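Local coordinates for protein alginate lyase (Chitinophaga sp. MD30, PDB 6KCW) that cleaves the polysaccharide alginate by a lyase reaction, as a calcium-containing bacterial member of polysaccharide lyase family 36, at residues D75-H81 with Y229-L235; L45-L49 with F211-R215; I134-D138 with I195-T199. All blocks are in the same frame, centred on the assembly; numbering follows the deposited sequence.

Contact 1: D75-H81 with Y229-L235; sequences DYDVRFH and YIYYDNL. With CA (calcium ion), chain C.
D77 and D233 face each other as an antiparallel hydrogen-bonded pair: D77 N donates to D233 O at 2.8 Å in an almost straight bond (174° at the hydrogen), and D233 N returns one to D77 O. Two residues on, R79 and Y231 repeat this two-way exchange, and H81 N, donating a hydrogen bond to Y229 O at 3.0 Å, ends the pairing where the first strand stops. The carboxylate of D77 is shared. Its OD2 accepts N234 ND2 at 3.1 Å, nearly along the C-O axis and in the amide plane, while OD1 is taken by H164. D233 instead turns its carboxylate to the calcium ion, binding it through OD1 (2.5 Å) and OD2 (2.7 Å); N9 O, N11 OD1, G43 O and two waters complete the site. On the same face R79 bends at chi2 and chi3 (-38°), folding its guanidinium flat over the Y231 ring, with centres 4.2 Å apart and planes 14° from parallel, a cation-pi stack. The edge of that ring meets H81, whose CD2 lies 3.0 Å from Y231 OH. A leucine in place of Y231 would probably leave the R79 guanidinium without its flat platform and freer to turn. V78, F80, I230 and Y232 occupy the opposite face; V78 CG2 touches Y232 CE1 at 3.6 Å, and Y232 OH is satisfied outside the pair, in part by G93 N. This pair lies inside the larger antiparallel sheet of a concanavalin-like sandwich: strand 71-80 is flanked on its far side by strand 162-170, strand 228-241 by strand 44-49, and Y76 and I230 reach M118 and W120, respectively, of strand 113-122 in the other sheet.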
loop_
_atom_site.group_PDB
_atom_site.type_symbol
_atom_site.label_atom_id
_atom_site.label_comp_id
_atom_site.label_asym_id
_atom_site.label_seq_id
_atom_site.Cartn_x
_atom_site.Cartn_y
_atom_site.Cartn_z
ATOM N N ASP A 75 9.377 5.263 0.786
ATOM C CA ASP A 75 8.969 6.526 0.185
ATOM C C ASP A 75 8.668 6.277 -1.284
ATOM O O ASP A 75 9.339 5.475 -1.937
ATOM C CB ASP A 75 10.064 7.623 0.289
ATOM C CG ASP A 75 10.063 8.343 1.629
ATOM O OD1 ASP A 75 10.649 7.810 2.602
ATOM O OD2 ASP A 75 9.480 9.448 1.712
ATOM N N TYR A 76 7.670 6.980 -1.800
ATOM C CA TYR A 76 7.319 6.895 -3.208
ATOM C C TYR A 76 6.431 8.080 -3.527
ATOM O O TYR A 76 5.888 8.735 -2.629
ATOM C CB TYR A 76 6.601 5.582 -3.555
ATOM C CG TYR A 76 5.253 5.426 -2.880
ATOM C CD1 TYR A 76 5.152 4.832 -1.633
ATOM C CD2 TYR A 76 4.090 5.891 -3.485
ATOM C CE1 TYR A 76 3.929 4.688 -1.011
ATOM C CE2 TYR A 76 2.877 5.769 -2.866
ATOM C CZ TYR A 76 2.802 5.163 -1.629
ATOM O OH TYR A 76 1.589 5.023 -1.003
ATOM N N ASP A 77 6.299 8.354 -4.817
ATOM C CA ASP A 77 5.348 9.335 -5.305
ATOM C C ASP A 77 4.216 8.614 -6.002
ATOM O O ASP A 77 4.403 7.535 -6.570
ATOM C CB ASP A 77 6.000 10.329 -6.270
ATOM C CG ASP A 77 7.016 11.192 -5.585
ATOM O OD1 ASP A 77 6.717 11.669 -4.467
ATOM O OD2 ASP A 77 8.116 11.374 -6.148
ATOM N N VAL A 78 3.042 9.215 -5.948
ATOM C CA VAL A 78 1.865 8.632 -6.564
ATOM C C VAL A 78 1.027 9.761 -7.137
ATOM O O VAL A 78 0.947 10.847 -6.554
ATOM C CB VAL A 78 1.070 7.773 -5.561
ATOM C CG1 VAL A 78 0.766 8.560 -4.301
ATOM C CG2 VAL A 78 -0.199 7.255 -6.215
ATOM N N ARG A 79 0.455 9.517 -8.314
ATOM C CA ARG A 79 -0.376 10.479 -9.020
ATOM C C ARG A 79 -1.534 9.726 -9.652
ATOM O O ARG A 79 -1.318 8.708 -10.318
ATOM C CB ARG A 79 0.430 11.210 -10.099
ATOM C CG ARG A 79 -0.114 12.575 -10.496
ATOM C CD ARG A 79 -0.096 12.746 -12.008
ATOM N NE ARG A 79 1.092 12.156 -12.613
ATOM C CZ ARG A 79 1.116 11.639 -13.837
ATOM N NH1 ARG A 79 0.004 11.627 -14.573
ATOM N NH2 ARG A 79 2.239 11.114 -14.317
ATOM N N PHE A 80 -2.755 10.202 -9.428
ATOM C CA PHE A 80 -3.899 9.643 -10.131
ATOM C C PHE A 80 -3.992 10.279 -11.507
ATOM O O PHE A 80 -3.688 11.463 -11.683
ATOM C CB PHE A 80 -5.192 9.871 -9.353
ATOM C CG PHE A 80 -5.292 9.053 -8.110
ATOM C CD1 PHE A 80 -4.789 9.534 -6.905
ATOM C CD2 PHE A 80 -5.892 7.797 -8.139
ATOM C CE1 PHE A 80 -4.875 8.775 -5.760
ATOM C CE2 PHE A 80 -5.981 7.030 -7.001
ATOM C CZ PHE A 80 -5.479 7.515 -5.807
ATOM N N HIS A 81 -4.396 9.477 -12.485
ATOM C CA HIS A 81 -4.508 9.936 -13.852
ATOM C C HIS A 81 -5.428 11.153 -13.944
ATOM O O HIS A 81 -6.196 11.469 -13.034
ATOM C CB HIS A 81 -5.025 8.805 -14.735
ATOM C CG HIS A 81 -5.109 9.156 -16.185
ATOM N ND1 HIS A 81 -6.253 9.662 -16.761
ATOM C CD2 HIS A 81 -4.191 9.071 -17.177
ATOM C CE1 HIS A 81 -6.037 9.869 -18.048
ATOM N NE2 HIS A 81 -4.794 9.520 -18.325
ATOM N N TYR A 229 -6.051 4.846 -14.381
ATOM C CA TYR A 229 -4.608 4.698 -14.278
ATOM C C TYR A 229 -4.074 5.408 -13.037
ATOM O O TYR A 229 -4.610 6.438 -12.612
ATOM C CB TYR A 229 -3.928 5.228 -15.555
ATOM C CG TYR A 229 -4.470 4.574 -16.826
ATOM C CD1 TYR A 229 -3.918 3.397 -17.320
ATOM C CD2 TYR A 229 -5.547 5.132 -17.511
ATOM C CE1 TYR A 229 -4.413 2.799 -18.476
ATOM C CE2 TYR A 229 -6.059 4.537 -18.660
ATOM C CZ TYR A 229 -5.491 3.373 -19.138
ATOM O OH TYR A 229 -6.003 2.794 -20.279
ATOM N N ILE A 230 -3.035 4.823 -12.445
ATOM C CA ILE A 230 -2.314 5.401 -11.319
ATOM C C ILE A 230 -0.825 5.310 -11.631
ATOM O O ILE A 230 -0.355 4.304 -12.176
ATOM C CB ILE A 230 -2.654 4.673 -9.995
ATOM C CG1 ILE A 230 -4.146 4.808 -9.669
ATOM C CG2 ILE A 230 -1.800 5.187 -8.840
ATOM C CD1 ILE A 230 -4.651 3.781 -8.700
ATOM N N TYR A 231 -0.080 6.358 -11.304
ATOM C CA TYR A 231 1.339 6.419 -11.619
ATOM C C TYR A 231 2.161 6.521 -10.341
ATOM O O TYR A 231 1.911 7.393 -9.504
ATOM C CB TYR A 231 1.635 7.609 -12.523
ATOM C CG TYR A 231 0.812 7.680 -13.795
ATOM C CD1 TYR A 231 -0.463 8.237 -13.793
ATOM C CD2 TYR A 231 1.320 7.219 -15.000
ATOM C CE1 TYR A 231 -1.204 8.325 -14.957
ATOM C CE2 TYR A 231 0.584 7.306 -16.165
ATOM C CZ TYR A 231 -0.671 7.860 -16.132
ATOM O OH TYR A 231 -1.401 7.941 -17.283
ATOM N N TYR A 232 3.148 5.641 -10.205
ATOM C CA TYR A 232 4.099 5.662 -9.105
ATOM C C TYR A 232 5.494 6.029 -9.608
ATOM O O TYR A 232 5.833 5.832 -10.781
ATOM C CB TYR A 232 4.136 4.301 -8.393
ATOM C CG TYR A 232 2.772 3.797 -7.958
ATOM C CD1 TYR A 232 2.156 4.296 -6.812
ATOM C CD2 TYR A 232 2.099 2.818 -8.687
ATOM C CE1 TYR A 232 0.912 3.834 -6.410
ATOM C CE2 TYR A 232 0.859 2.368 -8.296
ATOM C CZ TYR A 232 0.272 2.879 -7.153
ATOM O OH TYR A 232 -0.963 2.435 -6.752
ATOM N N ASP A 233 6.318 6.547 -8.697
ATOM C CA ASP A 233 7.682 6.929 -9.037
ATOM C C ASP A 233 8.528 6.984 -7.771
ATOM O O ASP A 233 8.014 7.163 -6.659
ATOM C CB ASP A 233 7.713 8.287 -9.746
ATOM C CG ASP A 233 8.923 8.452 -10.641
ATOM O OD1 ASP A 233 9.888 7.670 -10.482
ATOM O OD2 ASP A 233 8.898 9.362 -11.503
ATOM N N ASN A 234 9.841 6.819 -7.960
ATOM C CA ASN A 234 10.839 7.182 -6.956
ATOM C C ASN A 234 10.686 6.378 -5.667
ATOM O O ASN A 234 10.702 6.930 -4.563
ATOM C CB ASN A 234 10.781 8.683 -6.666
ATOM C CG ASN A 234 11.112 9.521 -7.886
ATOM O OD1 ASN A 234 12.102 9.270 -8.565
ATOM N ND2 ASN A 234 10.276 10.510 -8.179
ATOM N N LEU A 235 10.571 5.057 -5.807
ATOM C CA LEU A 235 10.397 4.178 -4.660
ATOM C C LEU A 235 11.726 3.970 -3.948
ATOM O O LEU A 235 12.688 3.487 -4.550
ATOM C CB LEU A 235 9.831 2.828 -5.099
ATOM C CG LEU A 235 9.806 1.800 -3.959
ATOM C CD1 LEU A 235 8.792 2.178 -2.876
ATOM C CD2 LEU A 235 9.544 0.408 -4.480
HETATM CA CA CA C . 11.025 8.203 -12.620
HETATM O O HOH W 1 11.230 9.902 -13.885
HETATM O O HOH W 2 12.517 9.594 -10.896
#

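Contact 2: L45-L49 with F211-R215; sequences LRVTL and FHTFR
L49 fits against the backbone of T213 and F214 with one methyl and against R215 with the other. Its CD2 lies 3.1 Å from T213 O and 3.5 Å from F214 CA, whereas CD1 touches R215 CG at 3.8 Å and sits over one face of the guanidinium, near its rim. With CG opposite the carbonyl carbon (chi1 -55°) and chi2 extended, the leucine divides its two branches between these neighbours. A water bridges the polar atoms at this end of the contact, donating to L49 O (2.6 Å) and accepting from R215 NE (3.1 Å); the R215 NH1 is held by D85 O. T213 contributes its methyl: CG2 meets V47 CG1 tip to tip at 3.6 Å and also touches L49 CD2. The second methyl of V47, CG2, slides past F211 and reaches CZ of its ring at 3.8 Å.

No hydrogen bond joins the two segments directly. Their axes approach to 7.3 Å and run 34° apart, which is geometry for side chains packing between two sheets, not for strands paired within one. F211, stacked on F94 and meeting Y232 edge-to-face, extends this apolar interior. Strand 44-49 lies between strands 38-41 and 228-241 of one sheet, strand 206-215 borders strands 60-69, 89-92 and 94-99 of the other, and W120 of strand 113-122 packs against both L49 and R215.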
loop_
_atom_site.group_PDB
_atom_site.type_symbol
_atom_site.label_atom_id
_atom_site.label_comp_id
_atom_site.label_asym_id
_atom_site.label_seq_id
_atom_site.Cartn_x
_atom_site.Cartn_y
_atom_site.Cartn_z
ATOM N N LEU A 45 5.935 4.429 -13.264
ATOM C CA LEU A 45 5.229 3.158 -13.377
ATOM C C LEU A 45 3.727 3.414 -13.354
ATOM O O LEU A 45 3.179 3.864 -12.341
ATOM C CB LEU A 45 5.641 2.214 -12.250
ATOM C CG LEU A 45 4.883 0.901 -12.059
ATOM C CD1 LEU A 45 4.695 0.130 -13.371
ATOM C CD2 LEU A 45 5.625 0.057 -11.038
ATOM N N ARG A 46 3.065 3.117 -14.464
ATOM C CA ARG A 46 1.615 3.205 -14.553
ATOM C C ARG A 46 1.009 1.831 -14.325
ATOM O O ARG A 46 1.363 0.867 -15.016
ATOM C CB ARG A 46 1.170 3.742 -15.906
ATOM C CG ARG A 46 -0.318 4.000 -15.994
ATOM C CD ARG A 46 -0.693 4.280 -17.441
ATOM N NE ARG A 46 -0.586 3.075 -18.255
ATOM C CZ ARG A 46 -0.556 3.074 -19.587
ATOM N NH1 ARG A 46 -0.605 4.223 -20.269
ATOM N NH2 ARG A 46 -0.463 1.921 -20.244
ATOM N N VAL A 47 0.095 1.750 -13.366
ATOM C CA VAL A 47 -0.692 0.552 -13.114
ATOM C C VAL A 47 -2.109 0.788 -13.621
ATOM O O VAL A 47 -2.675 1.871 -13.433
ATOM C CB VAL A 47 -0.677 0.182 -11.617
ATOM C CG1 VAL A 47 -1.623 -0.986 -11.339
ATOM C CG2 VAL A 47 0.743 -0.173 -11.179
ATOM N N THR A 48 -2.685 -0.223 -14.266
ATOM C CA THR A 48 -4.038 -0.136 -14.805
ATOM C C THR A 48 -5.037 -0.802 -13.867
ATOM O O THR A 48 -4.821 -1.936 -13.424
ATOM C CB THR A 48 -4.138 -0.794 -16.186
ATOM O OG1 THR A 48 -3.248 -0.147 -17.101
ATOM C CG2 THR A 48 -5.554 -0.668 -16.724
ATOM N N LEU A 49 -6.131 -0.105 -13.574
ATOM C CA LEU A 49 -7.310 -0.714 -12.973
ATOM C C LEU A 49 -8.372 -0.850 -14.059
ATOM O O LEU A 49 -8.869 0.161 -14.573
ATOM C CB LEU A 49 -7.842 0.110 -11.803
ATOM C CG LEU A 49 -6.881 0.444 -10.657
ATOM C CD1 LEU A 49 -7.543 1.401 -9.676
ATOM C CD2 LEU A 49 -6.409 -0.816 -9.962
ATOM N N PHE A 211 2.511 -4.032 -2.543
ATOM C CA PHE A 211 2.305 -3.124 -3.674
ATOM C C PHE A 211 0.914 -3.438 -4.209
ATOM O O PHE A 211 0.753 -4.232 -5.141
ATOM C CB PHE A 211 3.381 -3.287 -4.736
ATOM C CG PHE A 211 3.215 -2.362 -5.903
ATOM C CD1 PHE A 211 2.587 -1.132 -5.743
ATOM C CD2 PHE A 211 3.670 -2.720 -7.169
ATOM C CE1 PHE A 211 2.425 -0.279 -6.821
ATOM C CE2 PHE A 211 3.512 -1.870 -8.251
ATOM C CZ PHE A 211 2.883 -0.652 -8.078
ATOM N N HIS A 212 -0.095 -2.831 -3.592
ATOM C CA HIS A 212 -1.488 -3.125 -3.902
ATOM C C HIS A 212 -2.107 -1.933 -4.619
ATOM O O HIS A 212 -2.139 -0.823 -4.069
ATOM C CB HIS A 212 -2.269 -3.473 -2.632
ATOM C CG HIS A 212 -1.852 -4.771 -2.010
ATOM N ND1 HIS A 212 -2.530 -5.342 -0.961
ATOM C CD2 HIS A 212 -0.825 -5.605 -2.292
ATOM C CE1 HIS A 212 -1.938 -6.472 -0.617
ATOM N NE2 HIS A 212 -0.897 -6.651 -1.407
ATOM N N THR A 213 -2.563 -2.165 -5.856
ATOM C CA THR A 213 -3.311 -1.186 -6.645
ATOM C C THR A 213 -4.557 -1.890 -7.158
ATOM O O THR A 213 -4.508 -2.562 -8.193
ATOM C CB THR A 213 -2.498 -0.641 -7.805
ATOM O OG1 THR A 213 -1.210 -0.215 -7.336
ATOM C CG2 THR A 213 -3.223 0.544 -8.439
ATOM N N PHE A 214 -5.669 -1.748 -6.436
ATOM C CA PHE A 214 -6.911 -2.385 -6.852
ATOM C C PHE A 214 -8.096 -1.662 -6.227
ATOM O O PHE A 214 -7.969 -0.973 -5.210
ATOM C CB PHE A 214 -6.918 -3.872 -6.494
ATOM C CG PHE A 214 -6.966 -4.163 -5.013
ATOM C CD1 PHE A 214 -5.801 -4.193 -4.253
ATOM C CD2 PHE A 214 -8.181 -4.464 -4.390
ATOM C CE1 PHE A 214 -5.850 -4.503 -2.899
ATOM C CE2 PHE A 214 -8.239 -4.762 -3.040
ATOM C CZ PHE A 214 -7.073 -4.785 -2.291
ATOM N N ARG A 215 -9.246 -1.807 -6.878
ATOM C CA ARG A 215 -10.496 -1.250 -6.385
ATOM C C ARG A 215 -11.163 -2.226 -5.419
ATOM O O ARG A 215 -11.097 -3.446 -5.599
ATOM C CB ARG A 215 -11.445 -0.930 -7.540
ATOM C CG ARG A 215 -10.964 0.154 -8.484
ATOM C CD ARG A 215 -12.105 0.644 -9.363
ATOM N NE ARG A 215 -11.635 1.535 -10.410
ATOM C CZ ARG A 215 -11.588 2.864 -10.315
ATOM N NH1 ARG A 215 -11.994 3.483 -9.211
ATOM N NH2 ARG A 215 -11.137 3.575 -11.332
HETATM O O HOH W 3 -10.978 1.230 -13.453
#

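Contact 3: I134-D138 with I195-T199; sequences IYHKD and IRWTT
R196 stays extended until it bends at chi3 (58°), which sets its guanidinium side-on to the D138 carboxylate, while H136 holds CG between its backbone N and carbonyl carbon (chi1 57°) and thereby offers a ring face to I195. The salt bridge uses two nitrogens. R196 NE donates to the syn lone pair of D138 OD2 at 2.8 Å, within the guanidinium plane; NH2 meets OD1 at 2.6 Å from somewhat out of plane, the two flat groups lying 29° apart. I195 CD1 sits over the imidazole, 3.9 Å from the ring centroid of H136, a CH-pi contact. Beside it, the CG2 methyl of I134 presses on W197 CZ3 at 3.4 Å.

These segments lie where strand 128-135 of the smaller sheet runs out and where the chain leaves strand 188-195 of the larger one, so the contact joins the two layers of the concanavalin-like sandwich. The indole of W197 marks the interface: it touches I98 and L116 of the smaller sheet and A181 of the larger.

A single water gathers the polar groups nearby, lying 2.9 Å from H136 ND1, donating to D138 OD2 and accepting from R196 N; H136 NE2 is hydrogen-bonded to D145 OD2. Along the backbone, K137 N donates to R196 O at 3.1 Å. The bent K137 chain crosses T199 at about a right angle, its CE 3.5 Å from T199 OG1, before NZ reaches W109 O.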
loop_
_atom_site.group_PDB
_atom_site.type_symbol
_atom_site.label_atom_id
_atom_site.label_comp_id
_atom_site.label_asym_id
_atom_site.label_seq_id
_atom_site.Cartn_x
_atom_site.Cartn_y
_atom_site.Cartn_z
ATOM N N ILE A 134 -5.349 -0.063 8.142
ATOM C CA ILE A 134 -4.450 -0.870 8.955
ATOM C C ILE A 134 -5.230 -2.035 9.555
ATOM O O ILE A 134 -6.251 -1.835 10.223
ATOM C CB ILE A 134 -3.790 -0.029 10.060
ATOM C CG1 ILE A 134 -3.301 1.302 9.498
ATOM C CG2 ILE A 134 -2.592 -0.743 10.628
ATOM C CD1 ILE A 134 -2.385 1.136 8.338
ATOM N N TYR A 135 -4.772 -3.253 9.286
ATOM C CA TYR A 135 -5.152 -4.400 10.095
ATOM C C TYR A 135 -4.099 -4.521 11.184
ATOM O O TYR A 135 -2.902 -4.383 10.909
ATOM C CB TYR A 135 -5.244 -5.690 9.265
ATOM C CG TYR A 135 -6.373 -5.713 8.243
ATOM C CD1 TYR A 135 -6.256 -5.025 7.049
ATOM C CD2 TYR A 135 -7.544 -6.446 8.463
ATOM C CE1 TYR A 135 -7.267 -5.032 6.103
ATOM C CE2 TYR A 135 -8.573 -6.461 7.514
ATOM C CZ TYR A 135 -8.424 -5.743 6.333
ATOM O OH TYR A 135 -9.412 -5.719 5.357
ATOM N N HIS A 136 -4.547 -4.718 12.421
ATOM C CA HIS A 136 -3.648 -4.878 13.555
ATOM C C HIS A 136 -4.409 -5.569 14.684
ATOM O O HIS A 136 -5.598 -5.890 14.563
ATOM C CB HIS A 136 -3.086 -3.539 14.003
ATOM C CG HIS A 136 -4.143 -2.542 14.350
ATOM N ND1 HIS A 136 -4.387 -2.136 15.644
ATOM C CD2 HIS A 136 -5.025 -1.871 13.571
ATOM C CE1 HIS A 136 -5.372 -1.256 15.647
ATOM N NE2 HIS A 136 -5.778 -1.077 14.403
ATOM N N LYS A 137 -3.699 -5.791 15.792
ATOM C CA LYS A 137 -4.227 -6.624 16.861
ATOM C C LYS A 137 -5.492 -6.037 17.462
ATOM O O LYS A 137 -6.354 -6.780 17.951
ATOM C CB LYS A 137 -3.166 -6.808 17.943
ATOM C CG LYS A 137 -3.667 -7.515 19.176
ATOM C CD LYS A 137 -3.824 -8.985 18.925
ATOM C CE LYS A 137 -4.543 -9.636 20.068
ATOM N NZ LYS A 137 -5.992 -9.259 19.977
ATOM N N ASP A 138 -5.635 -4.714 17.424
ATOM C CA ASP A 138 -6.705 -4.043 18.151
ATOM C C ASP A 138 -7.624 -3.247 17.231
ATOM O O ASP A 138 -8.328 -2.348 17.707
ATOM C CB ASP A 138 -6.124 -3.133 19.237
ATOM C CG ASP A 138 -5.266 -3.890 20.235
ATOM O OD1 ASP A 138 -5.834 -4.687 21.011
ATOM O OD2 ASP A 138 -4.030 -3.677 20.250
ATOM N N ILE A 195 1.096 1.403 18.347
ATOM C CA ILE A 195 0.172 0.368 17.900
ATOM C C ILE A 195 0.668 -0.976 18.398
ATOM O O ILE A 195 1.857 -1.162 18.662
ATOM C CB ILE A 195 0.046 0.388 16.354
ATOM C CG1 ILE A 195 -1.223 -0.316 15.885
ATOM C CG2 ILE A 195 1.257 -0.255 15.721
ATOM C CD1 ILE A 195 -1.361 -0.370 14.366
ATOM N N ARG A 196 -0.258 -1.920 18.535
ATOM C CA ARG A 196 0.051 -3.321 18.769
ATOM C C ARG A 196 -0.282 -4.065 17.486
ATOM O O ARG A 196 -1.431 -4.032 17.035
ATOM C CB ARG A 196 -0.744 -3.844 19.966
ATOM C CG ARG A 196 -0.642 -5.341 20.256
ATOM C CD ARG A 196 -1.085 -5.636 21.687
ATOM N NE ARG A 196 -2.454 -5.195 21.941
ATOM C CZ ARG A 196 -3.180 -5.560 23.001
ATOM N NH1 ARG A 196 -2.676 -6.380 23.928
ATOM N NH2 ARG A 196 -4.426 -5.116 23.132
ATOM N N TRP A 197 0.733 -4.677 16.866
ATOM C CA TRP A 197 0.529 -5.450 15.645
ATOM C C TRP A 197 0.162 -6.894 15.937
ATOM O O TRP A 197 -0.739 -7.447 15.299
ATOM C CB TRP A 197 1.784 -5.453 14.770
ATOM C CG TRP A 197 2.179 -4.120 14.269
ATOM C CD1 TRP A 197 3.196 -3.361 14.722
ATOM C CD2 TRP A 197 1.563 -3.385 13.201
ATOM N NE1 TRP A 197 3.259 -2.190 14.014
ATOM C CE2 TRP A 197 2.268 -2.181 13.070
ATOM C CE3 TRP A 197 0.485 -3.635 12.345
ATOM C CZ2 TRP A 197 1.934 -1.212 12.118
ATOM C CZ3 TRP A 197 0.150 -2.681 11.408
ATOM C CH2 TRP A 197 0.874 -1.479 11.301
ATOM N N THR A 198 0.867 -7.509 16.882
ATOM C CA THR A 198 0.784 -8.937 17.129
ATOM C C THR A 198 0.810 -9.187 18.631
ATOM O O THR A 198 1.326 -8.372 19.407
ATOM C CB THR A 198 1.957 -9.673 16.458
ATOM O OG1 THR A 198 3.190 -9.153 16.964
ATOM C CG2 THR A 198 1.950 -9.460 14.947
ATOM N N THR A 199 0.240 -10.328 19.045
ATOM C CA THR A 199 0.529 -10.864 20.366
ATOM C C THR A 199 1.352 -12.144 20.317
ATOM O O THR A 199 1.842 -12.587 21.364
ATOM C CB THR A 199 -0.763 -11.095 21.168
ATOM O OG1 THR A 199 -1.761 -11.699 20.340
ATOM C CG2 THR A 199 -1.291 -9.766 21.715
HETATM O O HOH W 4 -3.184 -1.674 18.254
#

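How the contacts relate
Contacts 1 and 2 lie side by side, with centres about 10 Å apart, and share a sheet through the neighbouring strands 44-49 and 228-241. Contact 1 is pairing within that sheet; contact 2 runs across to the smaller sheet. Y232 ties them, its N probably hydrogen-bonded to L45 O and its OH to T213 OG1. Contact 3 stands across the chain's centre, its own centre about 27 Å from contact 1 and 26 Å from contact 2. In sequence the order is 45-49, 75-81, 134-138, 195-199, 211-215, 229-235: contacts 1 and 2 interlock, and contact 3 nests inside both loops. Contacts 2 and 3 thus join the two sheets at two well-separated points, the calcium being bound at contact 1, through D233.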